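Local coordinates for phosphonomutase (Burkholderia cenocepacia J2315, PDB 4MG4), which is a phosphonomutase of the phosphoenolpyruvate phosphomutase family, a TIM barrel whose assembly holds two copies of the chain, at residues V33-A36 with G37-R40; W55-A58 with A59-F63; E106-A109 with M110-R113; Y246-A249 with M250-L253. All coordinates share one frame; numbering follows the deposited sequence.

Interaction 1. Residues V33-A36 with G37-R40; sequences VWDA and GSAR
The hydroxyl oxygen S38 OG is gripped from several sides by the chain that leads into its helix. The backbone amide of W34 donates to it almost straight, with W34 N to S38 OG at 3.1 Å and an N-H...O angle of 170°. Two oxygens of D35 share the single hydroxyl proton within hydrogen-bonding distance: D35 OD1 stands 2.7 Å from S38 OG and the carbonyl D35 O 3.0 Å from it. D35 OD1 also takes the amide of S38, with S38 N to D35 OD1 at 2.9 Å, met nearly along the carboxylate C-O axis. The first torsion of D35 places CG between its backbone N and carbonyl carbon (chi1 60°), which swings the carboxylate back over the opening helical turn. The backbone oxygen D35 O also accepts from A39 N, at 3.0 Å. Beside this network the W34 indole lies flat over the serine: S38 CB sits 3.7 Å from the centroid of the six-membered ring of W34, 11° off the normal, a CH-pi contact. V33 CG1 packs against the backbone oxygen S38 O, at 3.5 Å. L253 of the second subunit packs against both W34 and S38. D35 is thus the N-cap of helix 36-44, at the turn by which the first strand of a TIM barrel, 28-33, passes into its helix.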
loop_
_atom_site.group_PDB
_atom_site.type_symbol
_atom_site.label_atom_id
_atom_site.label_comp_id
_atom_site.label_asym_id
_atom_site.label_seq_id
_atom_site.Cartn_x
_atom_site.Cartn_y
_atom_site.Cartn_z
ATOM N N VAL A 33 5.496 -4.764 7.081
ATOM C CA VAL A 33 4.268 -4.548 6.309
ATOM C C VAL A 33 3.859 -3.083 6.516
ATOM O O VAL A 33 4.327 -2.404 7.420
ATOM C CB VAL A 33 3.152 -5.546 6.633
ATOM C CG1 VAL A 33 3.613 -6.969 6.314
ATOM C CG2 VAL A 33 2.728 -5.440 8.115
ATOM N N TRP A 34 2.984 -2.610 5.645
ATOM C CA TRP A 34 2.651 -1.194 5.552
ATOM C C TRP A 34 1.157 -0.909 5.383
ATOM O O TRP A 34 0.767 0.252 5.322
ATOM C CB TRP A 34 3.460 -0.539 4.420
ATOM C CG TRP A 34 3.187 -1.188 3.120
ATOM C CD1 TRP A 34 2.229 -0.834 2.197
ATOM C CD2 TRP A 34 3.880 -2.295 2.566
ATOM N NE1 TRP A 34 2.283 -1.660 1.111
ATOM C CE2 TRP A 34 3.302 -2.559 1.294
ATOM C CE3 TRP A 34 4.940 -3.094 2.988
ATOM C CZ2 TRP A 34 3.728 -3.608 0.504
ATOM C CZ3 TRP A 34 5.340 -4.143 2.201
ATOM C CH2 TRP A 34 4.776 -4.354 0.947
ATOM N N ASP A 35 0.320 -1.936 5.330
ATOM C CA ASP A 35 -1.131 -1.786 5.233
ATOM C C ASP A 35 -1.769 -3.136 5.479
ATOM O O ASP A 35 -1.068 -4.151 5.640
ATOM C CB ASP A 35 -1.624 -1.161 3.902
ATOM C CG ASP A 35 -1.243 -1.963 2.666
ATOM O OD1 ASP A 35 -0.842 -3.154 2.725
ATOM O OD2 ASP A 35 -1.377 -1.377 1.550
ATOM N N ALA A 36 -3.075 -3.156 5.543
ATOM C CA ALA A 36 -3.734 -4.394 5.926
ATOM C C ALA A 36 -3.579 -5.487 4.852
ATOM O O ALA A 36 -3.530 -6.668 5.170
ATOM C CB ALA A 36 -5.162 -4.112 6.200
ATOM N N GLY A 37 -3.543 -5.097 3.565
ATOM C CA GLY A 37 -3.374 -6.095 2.502
ATOM C C GLY A 37 -2.032 -6.805 2.615
ATOM O O GLY A 37 -1.955 -8.041 2.472
ATOM N N SER A 38 -0.968 -6.020 2.821
ATOM C CA SER A 38 0.385 -6.561 2.932
ATOM C C SER A 38 0.522 -7.411 4.210
ATOM O O SER A 38 1.202 -8.456 4.223
ATOM C CB SER A 38 1.456 -5.471 2.826
ATOM O OG SER A 38 1.300 -4.374 3.734
ATOM N N ALA A 39 -0.150 -6.976 5.266
ATOM C CA ALA A 39 -0.180 -7.765 6.508
ATOM C C ALA A 39 -0.765 -9.142 6.292
ATOM O O ALA A 39 -0.204 -10.157 6.740
ATOM C CB ALA A 39 -0.966 -7.035 7.580
ATOM N N ARG A 40 -1.929 -9.175 5.641
ATOM C CA ARG A 40 -2.589 -10.437 5.311
ATOM C C ARG A 40 -1.745 -11.346 4.433
ATOM O O ARG A 40 -1.617 -12.571 4.705
ATOM C CB ARG A 40 -3.942 -10.165 4.665
ATOM C CG ARG A 40 -4.736 -11.406 4.263
ATOM C CD ARG A 40 -4.601 -12.596 5.210
ATOM N NE ARG A 40 -5.330 -12.458 6.464
ATOM C CZ ARG A 40 -5.159 -13.246 7.532
ATOM N NH1 ARG A 40 -4.259 -14.237 7.520
ATOM N NH2 ARG A 40 -5.887 -13.042 8.627
#

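Interaction 2. Residues W55-A58 with A59-F63; sequences WSVA and AANGF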
loop_
_atom_site.group_PDB
_atom_site.type_symbol
_atom_site.label_atom_id
_atom_site.label_comp_id
_atom_site.label_asym_id
_atom_site.label_seq_id
_atom_site.Cartn_x
_atom_site.Cartn_y
_atom_site.Cartn_z
ATOM N N TRP A 55 9.709 3.547 7.252
ATOM C CA TRP A 55 10.033 4.001 5.890
ATOM C C TRP A 55 8.966 3.535 4.894
ATOM O O TRP A 55 8.457 4.346 4.091
ATOM C CB TRP A 55 11.409 3.455 5.455
ATOM C CG TRP A 55 11.957 4.155 4.267
ATOM C CD1 TRP A 55 12.810 5.225 4.269
ATOM C CD2 TRP A 55 11.662 3.879 2.890
ATOM N NE1 TRP A 55 13.077 5.626 2.970
ATOM C CE2 TRP A 55 12.387 4.812 2.109
ATOM C CE3 TRP A 55 10.876 2.938 2.248
ATOM C CZ2 TRP A 55 12.351 4.803 0.727
ATOM C CZ3 TRP A 55 10.836 2.934 0.875
ATOM C CH2 TRP A 55 11.564 3.861 0.131
ATOM N N SER A 56 8.653 2.244 4.952
ATOM C CA SER A 56 7.606 1.614 4.131
ATOM C C SER A 56 6.224 2.245 4.292
ATOM O O SER A 56 5.509 2.503 3.305
ATOM C CB SER A 56 7.504 0.095 4.481
ATOM O OG SER A 56 8.677 -0.606 4.107
ATOM N N VAL A 57 5.795 2.457 5.532
ATOM C CA VAL A 57 4.526 3.100 5.798
ATOM C C VAL A 57 4.495 4.522 5.251
ATOM O O VAL A 57 3.506 4.927 4.648
ATOM C CB VAL A 57 4.152 3.116 7.287
ATOM C CG1 VAL A 57 2.928 3.970 7.504
ATOM C CG2 VAL A 57 3.896 1.698 7.772
ATOM N N ALA A 58 5.580 5.283 5.445
ATOM C CA ALA A 58 5.627 6.629 4.911
ATOM C C ALA A 58 5.584 6.631 3.391
ATOM O O ALA A 58 4.806 7.378 2.799
ATOM C CB ALA A 58 6.876 7.335 5.377
ATOM N N ALA A 59 6.369 5.790 2.767
ATOM C CA ALA A 59 6.388 5.705 1.306
ATOM C C ALA A 59 5.020 5.349 0.715
ATOM O O ALA A 59 4.524 6.016 -0.194
ATOM C CB ALA A 59 7.429 4.705 0.864
ATOM N N ALA A 60 4.384 4.342 1.302
ATOM C CA ALA A 60 3.059 3.889 0.865
ATOM C C ALA A 60 2.014 5.017 0.929
ATOM O O ALA A 60 1.132 5.140 0.058
ATOM C CB ALA A 60 2.626 2.686 1.683
ATOM N N ASN A 61 2.183 5.902 1.903
ATOM C CA ASN A 61 1.255 6.991 2.181
ATOM C C ASN A 61 1.712 8.336 1.581
ATOM O O ASN A 61 1.075 9.350 1.829
ATOM C CB ASN A 61 0.974 7.112 3.683
ATOM C CG ASN A 61 0.052 6.005 4.174
ATOM O OD1 ASN A 61 -1.174 6.128 4.132
ATOM N ND2 ASN A 61 0.629 4.901 4.546
ATOM N N GLY A 62 2.778 8.315 0.789
ATOM C CA GLY A 62 3.229 9.505 0.078
ATOM C C GLY A 62 4.012 10.522 0.879
ATOM O O GLY A 62 4.069 11.670 0.482
ATOM N N PHE A 63 4.585 10.096 2.007
ATOM C CA PHE A 63 5.497 10.915 2.852
ATOM C C PHE A 63 6.964 10.493 2.746
ATOM O O PHE A 63 7.272 9.361 2.422
ATOM C CB PHE A 63 5.153 10.709 4.338
ATOM C CG PHE A 63 3.838 11.264 4.751
ATOM C CD1 PHE A 63 2.712 10.483 4.691
ATOM C CD2 PHE A 63 3.728 12.550 5.259
ATOM C CE1 PHE A 63 1.476 10.970 5.067
ATOM C CE2 PHE A 63 2.507 13.052 5.648
ATOM C CZ PHE A 63 1.363 12.268 5.552
#
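N61, the first residue to leave helical geometry, folds its side chain back along the last turn toward V57. Its CB starts 3.5 Å from the carbonyl V57 O and also meets the edge of the F63 ring, in the ring plane. With CG set anti to its own carbonyl carbon (chi1 -75°), the amide runs beside V57, both side chains pointing the same way. At the tip N61 ND2 donates to V57 O at 2.9 Å, an almost linear bond of 174° with the acceptor close to the amide plane, and it rests 3.9 Å from the methyl V57 CG1. The backbone N61 N reaches V57 O too, at 3.2 Å and from the opposite face of that carbonyl. One residue on, A58 O accepts from F63 N at 2.8 Å, while G62 N bonds to A59 O; G62, with positive phi, is the C-prime residue of this Schellman motif. A58 CB and F63 CB pack at 3.9 Å. The chemistry implies that these three carbonyls near the end of helix 54-60 all find donors: V57 O adds a side-chain amide to its ordinary helical partner, and A58 O and A59 O are served by the turning chain.

Interaction 3. Residues E106-A109 with M110-R113; sequences ETIA and MSIR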
loop_
_atom_site.group_PDB
_atom_site.type_symbol
_atom_site.label_atom_id
_atom_site.label_comp_id
_atom_site.label_asym_id
_atom_site.label_seq_id
_atom_site.Cartn_x
_atom_site.Cartn_y
_atom_site.Cartn_z
ATOM N N GLU A 106 3.290 8.908 25.993
ATOM C CA GLU A 106 1.969 9.021 25.341
ATOM C C GLU A 106 1.965 8.233 24.021
ATOM O O GLU A 106 1.048 7.515 23.706
ATOM C CB GLU A 106 1.578 10.468 25.089
ATOM C CG GLU A 106 0.245 10.647 24.361
ATOM C CD GLU A 106 -0.196 12.126 24.233
ATOM O OE1 GLU A 106 -0.194 12.858 25.224
ATOM O OE2 GLU A 106 -0.575 12.545 23.121
ATOM N N THR A 107 2.999 8.368 23.237
ATOM C CA THR A 107 3.107 7.633 21.976
ATOM C C THR A 107 3.023 6.117 22.198
ATOM O O THR A 107 2.327 5.393 21.516
ATOM C CB THR A 107 4.397 8.023 21.233
ATOM O OG1 THR A 107 4.332 9.416 20.879
ATOM C CG2 THR A 107 4.593 7.193 19.956
ATOM N N ILE A 108 3.806 5.600 23.148
ATOM C CA ILE A 108 3.773 4.189 23.442
ATOM C C ILE A 108 2.388 3.771 23.923
ATOM O O ILE A 108 1.836 2.756 23.514
ATOM C CB ILE A 108 4.789 3.840 24.551
ATOM C CG1 ILE A 108 6.166 4.133 24.025
ATOM C CG2 ILE A 108 4.511 2.463 25.184
ATOM C CD1 ILE A 108 6.614 3.151 23.123
ATOM N N ALA A 109 1.801 4.567 24.796
ATOM C CA ALA A 109 0.470 4.267 25.293
ATOM C C ALA A 109 -0.515 4.232 24.162
ATOM O O ALA A 109 -1.388 3.379 24.151
ATOM C CB ALA A 109 0.005 5.281 26.367
ATOM N N MET A 110 -0.396 5.140 23.205
ATOM C CA MET A 110 -1.269 5.096 22.032
ATOM C C MET A 110 -1.041 3.848 21.161
ATOM O O MET A 110 -1.992 3.292 20.619
ATOM C CB MET A 110 -1.137 6.370 21.233
ATOM C CG MET A 110 -1.522 7.516 22.120
ATOM S SD MET A 110 -3.305 7.744 22.141
ATOM C CE MET A 110 -4.342 6.582 22.930
ATOM N N SER A 111 0.212 3.392 21.047
ATOM C CA SER A 111 0.504 2.194 20.271
ATOM C C SER A 111 -0.176 0.993 20.881
ATOM O O SER A 111 -0.632 0.113 20.169
ATOM C CB SER A 111 2.013 1.969 20.104
ATOM O OG SER A 111 2.588 1.430 21.308
ATOM N N ILE A 112 -0.253 0.949 22.207
ATOM C CA ILE A 112 -0.870 -0.145 22.945
ATOM C C ILE A 112 -2.387 -0.123 22.722
ATOM O O ILE A 112 -3.012 -1.169 22.450
ATOM C CB ILE A 112 -0.500 -0.051 24.445
ATOM C CG1 ILE A 112 0.996 -0.435 24.618
ATOM C CG2 ILE A 112 -1.356 -0.979 25.243
ATOM C CD1 ILE A 112 1.606 -0.083 25.938
ATOM N N ARG A 113 -2.954 1.085 22.811
ATOM C CA ARG A 113 -4.387 1.298 22.520
ATOM C C ARG A 113 -4.745 0.867 21.086
ATOM O O ARG A 113 -5.841 0.293 20.865
ATOM C CB ARG A 113 -4.790 2.750 22.786
ATOM C CG ARG A 113 -4.670 3.035 24.250
ATOM C CD ARG A 113 -4.698 4.519 24.516
ATOM N NE ARG A 113 -4.426 4.813 25.906
ATOM C CZ ARG A 113 -3.681 5.794 26.374
ATOM N NH1 ARG A 113 -3.125 6.726 25.608
ATOM N NH2 ARG A 113 -3.517 5.857 27.700
#
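R113 and A109 meet with the guanidinium laid flat over a methyl: A109 CB lies 3.3 Å above the plane of the R113 group, offset toward its rim, and comes within 3.5 Å of R113 NH1. The arginine chain, extended from CG to NE, runs back along the helix and passes A109 O, with R113 CG 3.3 Å from that carbonyl oxygen. The sulfur of M110 stands at the guanidinium edge, but its bond from R113 NH1 is weak and M110 has a second conformer, so this link remains doubtful. On another flank I108 and I112 cross at a slant, their branches meeting as I108 CG2 and I112 CD1 at 3.9 Å. On the far side of I108 from the arginine, S111 turns its hydroxyl back onto the backbone. S111 OG sits between its own N and carbonyl carbon (chi1 77°) and donates to I108 O at 2.7 Å. That bond falls in the carbonyl plane on a lone pair, with a C=O...O angle of 124°, whereas the helical donor I112 N approaches I108 O nearly head-on at 3.1 Å; I108 O is therefore gripped twice. S111 OG has a further partner in the hydroxyl of Y155, and E106 pairs in a salt bridge with R71. The segments form the end of helix 101-113, which connects parallel strands 89-92 and 118-122 in a beta-alpha-beta crossover, with I108 and I112 packed on the adjoining helix 134-150.

Interaction 4. Residues Y246-A249 with M250-L253; sequences YLQA and MKTL
A Met-aromatic contact joins Y246 and M250 one turn apart on helix 244-259, the last helix of the chain. The methionine CG does most of the touching: M250 CG lies over one face of the ring, offset toward the rim, 3.8 Å from the Y246 centroid and 20° off the normal, as a CH-pi contact. The sulfur follows more obliquely, M250 SD being 4.7 Å from the same centroid. With CG anti to the backbone N (chi1 177°), the Y246 ring extends outward and leans toward the following turn, so that one face meets M250 CG; M250, bent at chi2 and chi3, then brings its CE back to 4.3 Å from A249 CB. In the barrel this helix follows the eighth strand, 238-240. Y246 meets W34 edge-to-face in its own chain, while M250 packs on V41 of the second subunit, consistent with the exchange of the last helix between subunits known in this superfamily. Elsewhere on the helix surface Q248 and K251 run side by side. K251 NZ donates to Q248 OE1 at 2.7 Å, with a C=O...N angle of 130° and the ammonium tilted modestly from the carbonyl plane; the bends of Q248 at chi2 and K251 at chi3 bring the two ends together. A water donates to Q248 O at 3.2 Å and also bonds to T252 OG1 at 3.1 Å, and that hydroxyl is hydrogen-bonded to T252 of the second subunit.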
loop_
_atom_site.group_PDB
_atom_site.type_symbol
_atom_site.label_atom_id
_atom_site.label_comp_id
_atom_site.label_asym_id
_atom_site.label_seq_id
_atom_site.Cartn_x
_atom_site.Cartn_y
_atom_site.Cartn_z
ATOM N N TYR A 246 8.808 -4.001 0.823
ATOM C CA TYR A 246 8.064 -2.975 0.077
ATOM C C TYR A 246 8.728 -2.661 -1.259
ATOM O O TYR A 246 8.029 -2.595 -2.316
ATOM C CB TYR A 246 7.970 -1.712 0.919
ATOM C CG TYR A 246 7.278 -0.551 0.229
ATOM C CD1 TYR A 246 5.890 -0.457 0.187
ATOM C CD2 TYR A 246 8.028 0.458 -0.369
ATOM C CE1 TYR A 246 5.261 0.603 -0.458
ATOM C CE2 TYR A 246 7.405 1.497 -1.032
ATOM C CZ TYR A 246 6.012 1.577 -1.049
ATOM O OH TYR A 246 5.382 2.668 -1.680
ATOM N N LEU A 247 10.050 -2.485 -1.221
ATOM C CA LEU A 247 10.836 -2.191 -2.423
ATOM C C LEU A 247 10.815 -3.281 -3.448
ATOM O O LEU A 247 10.752 -2.968 -4.672
ATOM C CB LEU A 247 12.268 -1.806 -2.070
ATOM C CG LEU A 247 12.364 -0.521 -1.251
ATOM C CD1 LEU A 247 13.801 -0.282 -0.826
ATOM C CD2 LEU A 247 11.807 0.682 -2.011
ATOM N N GLN A 248 10.817 -4.538 -3.020
ATOM C CA GLN A 248 10.658 -5.638 -3.986
ATOM C C GLN A 248 9.274 -5.645 -4.641
ATOM O O GLN A 248 9.147 -5.855 -5.884
ATOM C CB GLN A 248 10.934 -6.984 -3.310
ATOM C CG GLN A 248 12.396 -7.097 -2.901
ATOM C CD GLN A 248 13.305 -7.073 -4.104
ATOM O OE1 GLN A 248 14.109 -6.159 -4.279
ATOM N NE2 GLN A 248 13.136 -8.045 -4.974
ATOM N N ALA A 249 8.235 -5.477 -3.837
ATOM C CA ALA A 249 6.845 -5.392 -4.352
ATOM C C ALA A 249 6.740 -4.252 -5.393
ATOM O O ALA A 249 6.115 -4.429 -6.469
ATOM C CB ALA A 249 5.859 -5.189 -3.214
ATOM N N MET A 250 7.381 -3.128 -5.123
ATOM C CA MET A 250 7.296 -1.989 -5.990
ATOM C C MET A 250 8.159 -2.204 -7.246
ATOM O O MET A 250 7.845 -1.645 -8.306
ATOM C CB MET A 250 7.704 -0.685 -5.286
ATOM C CG MET A 250 6.779 -0.213 -4.166
ATOM S SD MET A 250 5.104 0.029 -4.826
ATOM C CE MET A 250 4.217 -1.399 -4.296
ATOM N N LYS A 251 9.251 -2.966 -7.145
ATOM C CA LYS A 251 10.034 -3.308 -8.343
ATOM C C LYS A 251 9.191 -4.088 -9.342
ATOM O O LYS A 251 9.203 -3.800 -10.594
ATOM C CB LYS A 251 11.340 -4.038 -7.980
ATOM C CG LYS A 251 12.493 -3.048 -7.756
ATOM C CD LYS A 251 13.691 -3.566 -6.950
ATOM C CE LYS A 251 14.196 -4.899 -7.430
ATOM N NZ LYS A 251 15.354 -5.314 -6.558
ATOM N N THR A 252 8.414 -5.027 -8.826
ATOM C CA THR A 252 7.542 -5.842 -9.645
ATOM C C THR A 252 6.505 -4.967 -10.362
ATOM O O THR A 252 6.230 -5.167 -11.564
ATOM C CB THR A 252 6.846 -6.897 -8.796
ATOM O OG1 THR A 252 7.819 -7.879 -8.415
ATOM C CG2 THR A 252 5.742 -7.565 -9.561
ATOM N N LEU A 253 5.957 -4.005 -9.613
ATOM C CA LEU A 253 5.011 -3.044 -10.159
ATOM C C LEU A 253 5.665 -2.198 -11.266
ATOM O O LEU A 253 5.113 -2.120 -12.391
ATOM C CB LEU A 253 4.408 -2.156 -9.065
ATOM C CG LEU A 253 3.443 -1.061 -9.550
ATOM C CD1 LEU A 253 2.224 -1.636 -10.262
ATOM C CD2 LEU A 253 3.023 -0.236 -8.346
HETATM O O HOH W 1 10.858 -7.686 -7.844
#

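Overall arrangement
Interactions 1, 2 and 4 cluster on one side of the barrel, with centres 13 to 14 Å apart, and all three touch the second subunit. W34 and Y246 join them: W34 CD1 reaches A60 CB at 3.6 Å, linking interactions 1 and 2, and W34 CE2 lies 3.5 Å from Y246 CD1, linking interactions 1 and 4. Interactions 2 and 4 meet directly where S56 OG approaches Y246 CB to 3.4 Å. Interaction 3 stands apart, about 12 Å from interaction 2 and about 20 Å from interaction 4 between nearest atoms. Interactions 1, 2 and 4 thus reach the second subunit, while interaction 3 lies within helix 101-113 of a single chain.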